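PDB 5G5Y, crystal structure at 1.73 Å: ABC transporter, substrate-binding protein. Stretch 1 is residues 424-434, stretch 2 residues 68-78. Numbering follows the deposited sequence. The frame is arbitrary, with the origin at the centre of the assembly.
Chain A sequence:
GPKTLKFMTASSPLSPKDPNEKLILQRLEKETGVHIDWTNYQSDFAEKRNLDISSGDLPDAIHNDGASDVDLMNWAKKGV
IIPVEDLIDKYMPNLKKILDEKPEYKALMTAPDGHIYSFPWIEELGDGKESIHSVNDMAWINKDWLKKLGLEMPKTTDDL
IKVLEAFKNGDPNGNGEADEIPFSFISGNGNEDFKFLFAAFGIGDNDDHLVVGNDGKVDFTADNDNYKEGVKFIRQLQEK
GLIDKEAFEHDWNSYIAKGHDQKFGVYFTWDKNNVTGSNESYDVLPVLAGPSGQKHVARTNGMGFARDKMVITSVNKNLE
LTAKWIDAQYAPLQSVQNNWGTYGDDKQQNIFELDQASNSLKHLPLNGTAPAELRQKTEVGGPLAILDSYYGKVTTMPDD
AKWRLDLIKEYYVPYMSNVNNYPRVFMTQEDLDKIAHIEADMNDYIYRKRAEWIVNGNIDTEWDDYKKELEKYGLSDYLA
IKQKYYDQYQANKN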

# COMPACT_ATOMS: atom_id res chain seq x y z
N ARG A 424 7.75 -8.68 2.78
CA ARG A 424 8.05 -7.60 3.75
C ARG A 424 8.90 -8.10 4.94
O ARG A 424 8.47 -7.98 6.06
CB ARG A 424 6.70 -7.07 4.32
CG ARG A 424 5.80 -6.31 3.37
CD ARG A 424 6.63 -5.25 2.70
NE ARG A 424 5.84 -4.19 2.11
CZ ARG A 424 6.20 -3.48 1.03
NH1 ARG A 424 7.35 -3.71 0.40
NH2 ARG A 424 5.40 -2.53 0.58
N VAL A 425 10.10 -8.61 4.68
CA VAL A 425 10.91 -9.28 5.69
C VAL A 425 11.39 -8.27 6.73
O VAL A 425 11.54 -7.12 6.42
CB VAL A 425 12.12 -10.01 5.08
CG1 VAL A 425 11.64 -11.27 4.37
CG2 VAL A 425 12.92 -9.10 4.15
N PHE A 426 11.65 -8.75 7.94
CA PHE A 426 12.25 -8.01 9.02
C PHE A 426 13.78 -8.23 9.03
O PHE A 426 14.25 -9.30 9.36
CB PHE A 426 11.64 -8.56 10.35
CG PHE A 426 11.78 -7.65 11.53
CD1 PHE A 426 12.63 -6.57 11.57
CD2 PHE A 426 11.01 -7.93 12.67
CE1 PHE A 426 12.70 -5.75 12.69
CE2 PHE A 426 11.08 -7.12 13.79
CZ PHE A 426 11.91 -6.04 13.81
N MET A 427 14.55 -7.21 8.70
CA MET A 427 15.99 -7.34 8.55
C MET A 427 16.73 -6.96 9.85
O MET A 427 16.19 -6.28 10.73
CB MET A 427 16.49 -6.43 7.40
CG MET A 427 15.99 -6.84 6.01
SD MET A 427 16.80 -5.88 4.72
CE MET A 427 16.05 -6.54 3.22
N THR A 428 17.98 -7.37 9.94
CA THR A 428 18.82 -6.90 11.04
C THR A 428 19.04 -5.41 10.97
O THR A 428 18.90 -4.76 9.90
CB THR A 428 20.19 -7.57 11.05
OG1 THR A 428 20.90 -7.26 9.84
CG2 THR A 428 20.06 -9.05 11.24
N GLN A 429 19.47 -4.84 12.11
CA GLN A 429 19.76 -3.40 12.16
C GLN A 429 20.84 -3.03 11.14
O GLN A 429 20.69 -2.06 10.41
CB GLN A 429 20.15 -2.97 13.60
CG GLN A 429 20.01 -1.48 13.89
CD GLN A 429 19.44 -1.17 15.30
OE1 GLN A 429 19.72 -1.88 16.28
NE2 GLN A 429 18.60 -0.14 15.37
N GLU A 430 21.90 -3.82 11.06
CA GLU A 430 23.00 -3.59 10.14
C GLU A 430 22.54 -3.57 8.68
O GLU A 430 22.95 -2.72 7.89
CB GLU A 430 24.05 -4.68 10.31
CG GLU A 430 25.32 -4.46 9.51
CD GLU A 430 26.22 -5.69 9.45
OE1 GLU A 430 25.79 -6.80 9.86
OE2 GLU A 430 27.37 -5.54 8.99
N ASP A 431 21.73 -4.55 8.33
CA ASP A 431 21.17 -4.61 6.97
C ASP A 431 20.21 -3.47 6.70
O ASP A 431 20.27 -2.86 5.62
CB ASP A 431 20.57 -5.97 6.67
CG ASP A 431 21.65 -7.06 6.47
OD1 ASP A 431 22.79 -6.71 6.08
OD2 ASP A 431 21.39 -8.25 6.71
N LEU A 432 19.38 -3.14 7.67
CA LEU A 432 18.46 -1.99 7.54
C LEU A 432 19.20 -0.72 7.20
O LEU A 432 18.83 -0.01 6.25
CB LEU A 432 17.60 -1.81 8.79
CG LEU A 432 16.43 -2.77 8.96
CD1 LEU A 432 15.90 -2.77 10.39
CD2 LEU A 432 15.33 -2.38 8.01
N ASP A 433 20.28 -0.46 7.93
CA ASP A 433 21.11 0.72 7.70
C ASP A 433 21.84 0.68 6.34
O ASP A 433 21.94 1.69 5.68
CB ASP A 433 22.14 0.90 8.83
CG ASP A 433 21.50 1.22 10.18
OD1 ASP A 433 20.28 1.57 10.27
OD2 ASP A 433 22.24 1.10 11.18
N LYS A 434 22.35 -0.47 5.95
CA LYS A 434 23.00 -0.60 4.65
C LYS A 434 22.04 -0.33 3.49
O LYS A 434 22.39 0.34 2.51
CB LYS A 434 23.55 -2.01 4.46
CG LYS A 434 24.77 -2.31 5.29
CD LYS A 434 25.49 -3.58 4.87
CE LYS A 434 24.77 -4.81 5.35
NZ LYS A 434 25.39 -6.09 4.92
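Stretch 2, residues 68-78: SDVDLMNWAKK

Residues 424-428 of stretch 1 are loop; Val425 to Thr428 have extended phi/psi values. The chain turns into a helix at Gln429 that continues later in the chain. Stretch 2 is mostly helix, beginning at Asp69. Each helix is preceded by a capping residue. The side chain of Thr428 accepts a hydrogen bond from Asp431, with Asp431 N to Thr428 OG1 at 3.2 Å. Ser68 does the same for stretch 2, with Asp71 N to Ser68 OG at 3.1 Å.

The two helices run in roughly opposite directions. Their N-to-C axes make an angle of 149°, with a signed crossing angle of -149°, and approach to 10.2 Å. The backbones come nearer than the axes. Gln429 CA lies 6.4 Å from Val70 CA, and Phe426 CA lies 7.0 Å from Asp69 CA. The first turn of stretch 2 therefore rests near both the loop and the start of the helix of stretch 1. Together the stretches bury 512 Å².

Asp69, Leu72 and Met73 point their CA-to-CB bonds toward stretch 1. Phe426 starts sideways, but its ring reaches them. Phe426 CE1 is 3.9 Å from Asp69 CB and 3.6 Å from Met73 CE, and Phe426 CZ is 4.1 Å from Leu72 CD1. Asp69 OD1 lies over one face of the ring. Met73 SD approaches the Phe426 ring obliquely, 4.6 Å from its centroid. Met73 CE also packs 3.4 Å from Met427 O. That carbonyl is buried by the contact and has no polar partner in the model.

Gln429 fits as a knob among Val70, Met73, Asn74 and Lys77. Its chi1 is t, and the end of the side chain comes nearer to stretch 2. Gln429 NE2 donates a weak hydrogen bond to Asn74 OD1, 2.9 Å long with an angle of 137°. The same NE2 of Gln429 is 3.8 Å from Met73 CB, while Gln429 OE1 is 4.1 Å from Lys77 CD.

One turn further on, Leu432 points toward stretch 2. Leu432 CD1 lies 3.7 Å from Asp69 CB and 4.2 Å from Val70 CG2. The end of the Asp433 side chain comes nearer to stretch 2, with Asp433 OD1 4.3 Å from Val70 CG2.

A water joins the loop to the stretch 2 helix. The oxygen of water 1 lies 2.7 Å from Asp69 OD2 and 2.9 Å from Val425 O, donating to both, and accepts from Met427 N at 3.0 Å. It bridges Val425 O and Asp69 OD2, which are 4.3 Å apart.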

# COMPACT_ATOMS: atom_id res chain seq x y z
N SER A 68 8.81 2.11 12.82
CA SER A 68 9.70 1.51 11.82
C SER A 68 10.48 0.30 12.41
O SER A 68 10.59 0.13 13.63
CB SER A 68 10.69 2.55 11.30
OG SER A 68 11.68 2.80 12.28
N ASP A 69 11.02 -0.53 11.52
CA ASP A 69 11.85 -1.67 11.91
C ASP A 69 13.07 -1.24 12.71
O ASP A 69 13.42 -1.87 13.71
CB ASP A 69 12.24 -2.49 10.69
CG ASP A 69 11.05 -3.23 10.08
OD1 ASP A 69 9.97 -3.32 10.75
OD2 ASP A 69 11.17 -3.70 8.94
N VAL A 70 13.67 -0.13 12.29
CA VAL A 70 14.78 0.50 13.01
C VAL A 70 14.40 0.81 14.45
O VAL A 70 15.15 0.47 15.35
CB VAL A 70 15.25 1.78 12.28
CG1 VAL A 70 16.10 2.67 13.19
CG2 VAL A 70 16.07 1.39 11.08
N ASP A 71 13.24 1.44 14.64
CA ASP A 71 12.68 1.79 15.97
C ASP A 71 12.48 0.54 16.79
O ASP A 71 12.91 0.48 17.94
CB ASP A 71 11.30 2.49 15.90
CG ASP A 71 11.34 3.90 15.36
OD1 ASP A 71 12.34 4.61 15.50
OD2 ASP A 71 10.29 4.33 14.79
N LEU A 72 11.81 -0.48 16.24
CA LEU A 72 11.56 -1.73 17.00
C LEU A 72 12.85 -2.34 17.51
O LEU A 72 12.94 -2.72 18.68
CB LEU A 72 10.81 -2.81 16.18
CG LEU A 72 9.33 -2.51 15.89
CD1 LEU A 72 8.76 -3.60 14.95
CD2 LEU A 72 8.51 -2.39 17.17
N MET A 73 13.85 -2.42 16.63
CA MET A 73 15.17 -2.96 16.97
C MET A 73 15.87 -2.17 18.08
O MET A 73 16.43 -2.76 18.99
CB MET A 73 16.10 -2.99 15.75
CG MET A 73 15.82 -4.11 14.75
SD MET A 73 15.32 -5.69 15.48
CE MET A 73 15.86 -6.68 14.08
N ASN A 74 15.84 -0.85 17.97
CA ASN A 74 16.41 -0.01 19.02
C ASN A 74 15.70 -0.27 20.35
O ASN A 74 16.35 -0.49 21.36
CB ASN A 74 16.32 1.46 18.66
CG ASN A 74 17.47 1.91 17.79
OD1 ASN A 74 18.58 1.34 17.83
ND2 ASN A 74 17.21 2.94 16.98
N TRP A 75 14.36 -0.28 20.33
CA TRP A 75 13.61 -0.46 21.58
C TRP A 75 13.83 -1.83 22.20
O TRP A 75 13.91 -1.95 23.43
CB TRP A 75 12.12 -0.26 21.37
CG TRP A 75 11.75 1.10 20.97
CD1 TRP A 75 12.48 2.25 21.14
CD2 TRP A 75 10.54 1.50 20.28
NE1 TRP A 75 11.80 3.32 20.61
CE2 TRP A 75 10.61 2.90 20.08
CE3 TRP A 75 9.43 0.80 19.79
CZ2 TRP A 75 9.60 3.62 19.44
CZ3 TRP A 75 8.41 1.52 19.19
CH2 TRP A 75 8.50 2.91 19.00
N ALA A 76 13.92 -2.85 21.36
CA ALA A 76 14.24 -4.21 21.81
C ALA A 76 15.62 -4.29 22.43
O ALA A 76 15.79 -4.79 23.56
CB ALA A 76 14.14 -5.20 20.66
N LYS A 77 16.60 -3.74 21.72
CA LYS A 77 18.01 -3.71 22.17
C LYS A 77 18.17 -2.99 23.52
O LYS A 77 18.88 -3.48 24.42
CB LYS A 77 18.85 -3.02 21.10
CG LYS A 77 20.33 -3.18 21.22
CD LYS A 77 21.05 -2.34 20.16
CE LYS A 77 22.51 -2.75 20.00
NZ LYS A 77 23.17 -3.10 21.30
N LYS A 78 17.50 -1.85 23.67
CA LYS A 78 17.49 -1.12 24.94
C LYS A 78 16.54 -1.68 26.01
O LYS A 78 16.52 -1.14 27.10
CB LYS A 78 17.15 0.35 24.69
CG LYS A 78 18.14 1.06 23.77
CD LYS A 78 17.76 2.53 23.58
CE LYS A 78 17.72 2.97 22.11
NZ LYS A 78 18.98 3.57 21.60
O HOH W 1 13.04 -4.91 7.47